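Local structure of tyrosyl-tRNA synthetase (Pyrococcus horikoshii, 2CYC) at residues 289-297 against 343-351. The protein catalyses the attachment of L-tyrosine to tRNA(Tyr), activating the amino acid with ATP to tyrosyl-AMP before transfer. Numbering follows the deposited sequence.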
loop_
_atom_site.group_PDB
_atom_site.type_symbol
_atom_site.label_atom_id
_atom_site.label_comp_id
_atom_site.label_asym_id
_atom_site.label_seq_id
_atom_site.Cartn_x
_atom_site.Cartn_y
_atom_site.Cartn_z
ATOM N N VAL A 289 22.145 0.538 33.973
ATOM C CA VAL A 289 21.612 0.219 35.279
ATOM C C VAL A 289 20.888 1.403 35.911
ATOM O O VAL A 289 19.784 1.237 36.439
ATOM C CB VAL A 289 22.709 -0.285 36.241
ATOM C CG1 VAL A 289 22.099 -0.540 37.615
ATOM C CG2 VAL A 289 23.335 -1.571 35.694
ATOM N N LEU A 290 21.496 2.588 35.871
ATOM C CA LEU A 290 20.850 3.766 36.452
ATOM C C LEU A 290 19.583 4.083 35.649
ATOM O O LEU A 290 18.607 4.595 36.197
ATOM C CB LEU A 290 21.793 4.984 36.441
ATOM C CG LEU A 290 22.961 5.038 37.440
ATOM C CD1 LEU A 290 23.795 6.295 37.169
ATOM C CD2 LEU A 290 22.428 5.054 38.882
ATOM N N ASP A 291 19.617 3.779 34.352
ATOM C CA ASP A 291 18.483 4.004 33.458
ATOM C C ASP A 291 17.280 3.210 33.991
ATOM O O ASP A 291 16.168 3.730 34.092
ATOM C CB ASP A 291 18.856 3.539 32.044
ATOM C CG ASP A 291 17.793 3.884 31.000
ATOM O OD1 ASP A 291 17.272 2.958 30.345
ATOM O OD2 ASP A 291 17.485 5.080 30.824
ATOM N N TRP A 292 17.521 1.952 34.353
ATOM C CA TRP A 292 16.478 1.082 34.885
ATOM C C TRP A 292 16.043 1.538 36.281
ATOM O O TRP A 292 14.856 1.460 36.636
ATOM C CB TRP A 292 16.981 -0.368 34.934
ATOM C CG TRP A 292 17.105 -1.025 33.577
ATOM C CD1 TRP A 292 17.291 -0.396 32.375
ATOM C CD2 TRP A 292 17.106 -2.438 33.292
ATOM N NE1 TRP A 292 17.408 -1.325 31.366
ATOM C CE2 TRP A 292 17.299 -2.583 31.897
ATOM C CE3 TRP A 292 16.965 -3.592 34.079
ATOM C CZ2 TRP A 292 17.350 -3.841 31.267
ATOM C CZ3 TRP A 292 17.019 -4.849 33.452
ATOM C CH2 TRP A 292 17.209 -4.957 32.058
ATOM N N VAL A 293 17.000 2.010 37.076
ATOM C CA VAL A 293 16.687 2.486 38.423
ATOM C C VAL A 293 15.758 3.702 38.325
ATOM O O VAL A 293 14.774 3.807 39.044
ATOM C CB VAL A 293 17.974 2.917 39.200
ATOM C CG1 VAL A 293 17.592 3.680 40.462
ATOM C CG2 VAL A 293 18.807 1.696 39.568
ATOM N N GLU A 294 16.070 4.617 37.419
ATOM C CA GLU A 294 15.253 5.806 37.278
ATOM C C GLU A 294 13.838 5.541 36.777
ATOM O O GLU A 294 12.880 6.040 37.354
ATOM C CB GLU A 294 15.913 6.814 36.335
ATOM C CG GLU A 294 15.093 8.106 36.227
ATOM C CD GLU A 294 15.749 9.158 35.368
ATOM O OE1 GLU A 294 15.242 10.297 35.345
ATOM O OE2 GLU A 294 16.765 8.851 34.707
ATOM N N TYR A 295 13.709 4.756 35.710
ATOM C CA TYR A 295 12.401 4.490 35.118
ATOM C C TYR A 295 11.564 3.340 35.672
ATOM O O TYR A 295 10.358 3.302 35.459
ATOM C CB TYR A 295 12.566 4.348 33.610
ATOM C CG TYR A 295 12.912 5.670 32.977
ATOM C CD1 TYR A 295 11.911 6.582 32.639
ATOM C CD2 TYR A 295 14.247 6.044 32.775
ATOM C CE1 TYR A 295 12.230 7.839 32.114
ATOM C CE2 TYR A 295 14.577 7.298 32.256
ATOM C CZ TYR A 295 13.564 8.188 31.927
ATOM O OH TYR A 295 13.883 9.427 31.414
ATOM N N ILE A 296 12.190 2.406 36.377
ATOM C CA ILE A 296 11.438 1.301 36.955
ATOM C C ILE A 296 11.282 1.520 38.459
ATOM O O ILE A 296 10.179 1.789 38.950
ATOM C CB ILE A 296 12.132 -0.071 36.692
ATOM C CG1 ILE A 296 12.218 -0.332 35.178
ATOM C CG2 ILE A 296 11.345 -1.196 37.364
ATOM C CD1 ILE A 296 12.809 -1.693 34.799
ATOM N N ILE A 297 12.395 1.451 39.183
ATOM C CA ILE A 297 12.374 1.606 40.635
ATOM C C ILE A 297 11.802 2.940 41.140
ATOM O O ILE A 297 11.035 2.958 42.101
ATOM C CB ILE A 297 13.791 1.365 41.211
ATOM C CG1 ILE A 297 14.240 -0.057 40.830
ATOM C CG2 ILE A 297 13.787 1.551 42.731
ATOM C CD1 ILE A 297 15.653 -0.433 41.260
ATOM N N VAL A 343 19.304 -3.860 42.511
ATOM C CA VAL A 343 18.381 -3.811 41.380
ATOM C C VAL A 343 17.888 -5.211 41.014
ATOM O O VAL A 343 16.713 -5.392 40.708
ATOM C CB VAL A 343 19.026 -3.146 40.150
ATOM C CG1 VAL A 343 18.130 -3.316 38.922
ATOM C CG2 VAL A 343 19.242 -1.659 40.430
ATOM N N ALA A 344 18.779 -6.197 41.051
ATOM C CA ALA A 344 18.396 -7.572 40.732
ATOM C C ALA A 344 17.286 -8.090 41.658
ATOM O O ALA A 344 16.269 -8.632 41.193
ATOM C CB ALA A 344 19.609 -8.491 40.826
ATOM N N GLU A 345 17.486 -7.931 42.967
ATOM C CA GLU A 345 16.505 -8.392 43.949
ATOM C C GLU A 345 15.185 -7.661 43.781
ATOM O O GLU A 345 14.115 -8.270 43.872
ATOM C CB GLU A 345 17.035 -8.202 45.378
ATOM C CG GLU A 345 18.209 -9.120 45.719
ATOM C CD GLU A 345 17.914 -10.569 45.386
ATOM O OE1 GLU A 345 16.834 -11.057 45.790
ATOM O OE2 GLU A 345 18.757 -11.219 44.723
ATOM N N TYR A 346 15.255 -6.354 43.539
ATOM C CA TYR A 346 14.037 -5.574 43.323
ATOM C C TYR A 346 13.271 -6.166 42.124
ATOM O O TYR A 346 12.059 -6.368 42.174
ATOM C CB TYR A 346 14.385 -4.113 43.019
ATOM C CG TYR A 346 13.177 -3.286 42.629
ATOM C CD1 TYR A 346 12.470 -2.544 43.580
ATOM C CD2 TYR A 346 12.710 -3.288 41.318
ATOM C CE1 TYR A 346 11.325 -1.826 43.228
ATOM C CE2 TYR A 346 11.570 -2.577 40.955
ATOM C CZ TYR A 346 10.882 -1.853 41.907
ATOM O OH TYR A 346 9.749 -1.171 41.527
ATOM N N LEU A 347 13.993 -6.432 41.041
ATOM C CA LEU A 347 13.394 -6.993 39.825
ATOM C C LEU A 347 12.837 -8.405 40.069
ATOM O O LEU A 347 11.753 -8.759 39.593
ATOM C CB LEU A 347 14.448 -7.023 38.715
ATOM C CG LEU A 347 14.387 -6.013 37.563
ATOM C CD1 LEU A 347 13.768 -4.724 37.996
ATOM C CD2 LEU A 347 15.787 -5.794 37.011
ATOM N N ILE A 348 13.577 -9.208 40.824
ATOM C CA ILE A 348 13.146 -10.565 41.122
ATOM C C ILE A 348 11.812 -10.543 41.856
ATOM O O ILE A 348 10.902 -11.320 41.547
ATOM C CB ILE A 348 14.197 -11.293 41.982
ATOM C CG1 ILE A 348 15.421 -11.614 41.125
ATOM C CG2 ILE A 348 13.598 -12.556 42.603
ATOM C CD1 ILE A 348 16.594 -12.183 41.923
ATOM N N ASN A 349 11.687 -9.633 42.816
ATOM C CA ASN A 349 10.458 -9.538 43.586
ATOM C C ASN A 349 9.331 -8.913 42.798
ATOM O O ASN A 349 8.184 -9.359 42.881
ATOM C CB ASN A 349 10.699 -8.762 44.883
ATOM C CG ASN A 349 11.580 -9.531 45.849
ATOM O OD1 ASN A 349 11.375 -10.730 46.065
ATOM N ND2 ASN A 349 12.562 -8.855 46.436
ATOM N N LEU A 350 9.649 -7.886 42.027
ATOM C CA LEU A 350 8.627 -7.226 41.224
ATOM C C LEU A 350 7.964 -8.203 40.259
ATOM O O LEU A 350 6.743 -8.216 40.108
ATOM C CB LEU A 350 9.240 -6.086 40.401
ATOM C CG LEU A 350 8.293 -5.399 39.410
ATOM C CD1 LEU A 350 7.176 -4.709 40.187
ATOM C CD2 LEU A 350 9.057 -4.380 38.560
ATOM N N LEU A 351 8.784 -9.023 39.615
ATOM C CA LEU A 351 8.310 -9.956 38.599
ATOM C C LEU A 351 7.807 -11.320 39.067
ATOM O O LEU A 351 7.363 -12.133 38.243
ATOM C CB LEU A 351 9.420 -10.159 37.556
ATOM C CG LEU A 351 9.971 -8.886 36.884
ATOM C CD1 LEU A 351 11.243 -9.223 36.104
ATOM C CD2 LEU A 351 8.911 -8.266 35.955
HETATM O O HOH W 1 7.924 -0.087 39.136
#
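Helices 289-297 and 343-350 run in roughly the same direction at 41°, their axes 11.5 Å apart at closest approach, with the CA atoms of Val293 and Val343, and of Ile297 and Tyr346, nearest across the helices. Ile297 lies over one face of the Tyr346 ring, its CG1 3.6 Å from the ring centroid and 13° off the normal, a CH-pi contact. With CG anti to the backbone N (chi1 173°), the Tyr346 side chain reaches across to helix 289-297; Ile296 CG2 approaches CE2 of its ring obliquely at 3.9 Å. Val343 CG2 packs against Ile297 CD1 and presses tightly on Val293 CG2, 3.5 Å away. Leu347 CD2 meets the edge of the Trp292 indole, near its plane, 3.9 Å from CE3, while Trp292 NE1 donates to Leu227 O. One water donates to Ile296 O at 2.9 Å and makes a longer hydrogen bond with Tyr346 OH. Replacing Tyr346 with alanine would probably leave Ile297 CG1 with no ring to lie on and the water without its hydroxyl partner. Helix 48-63 packs on Ile296 and Leu350, and Trp292 also touches Met252 of the KMSKS motif. Away from the tyrosine pocket, aliphatic and ring carbons thus join two sequence-distant helices, a single water supplying the polar link.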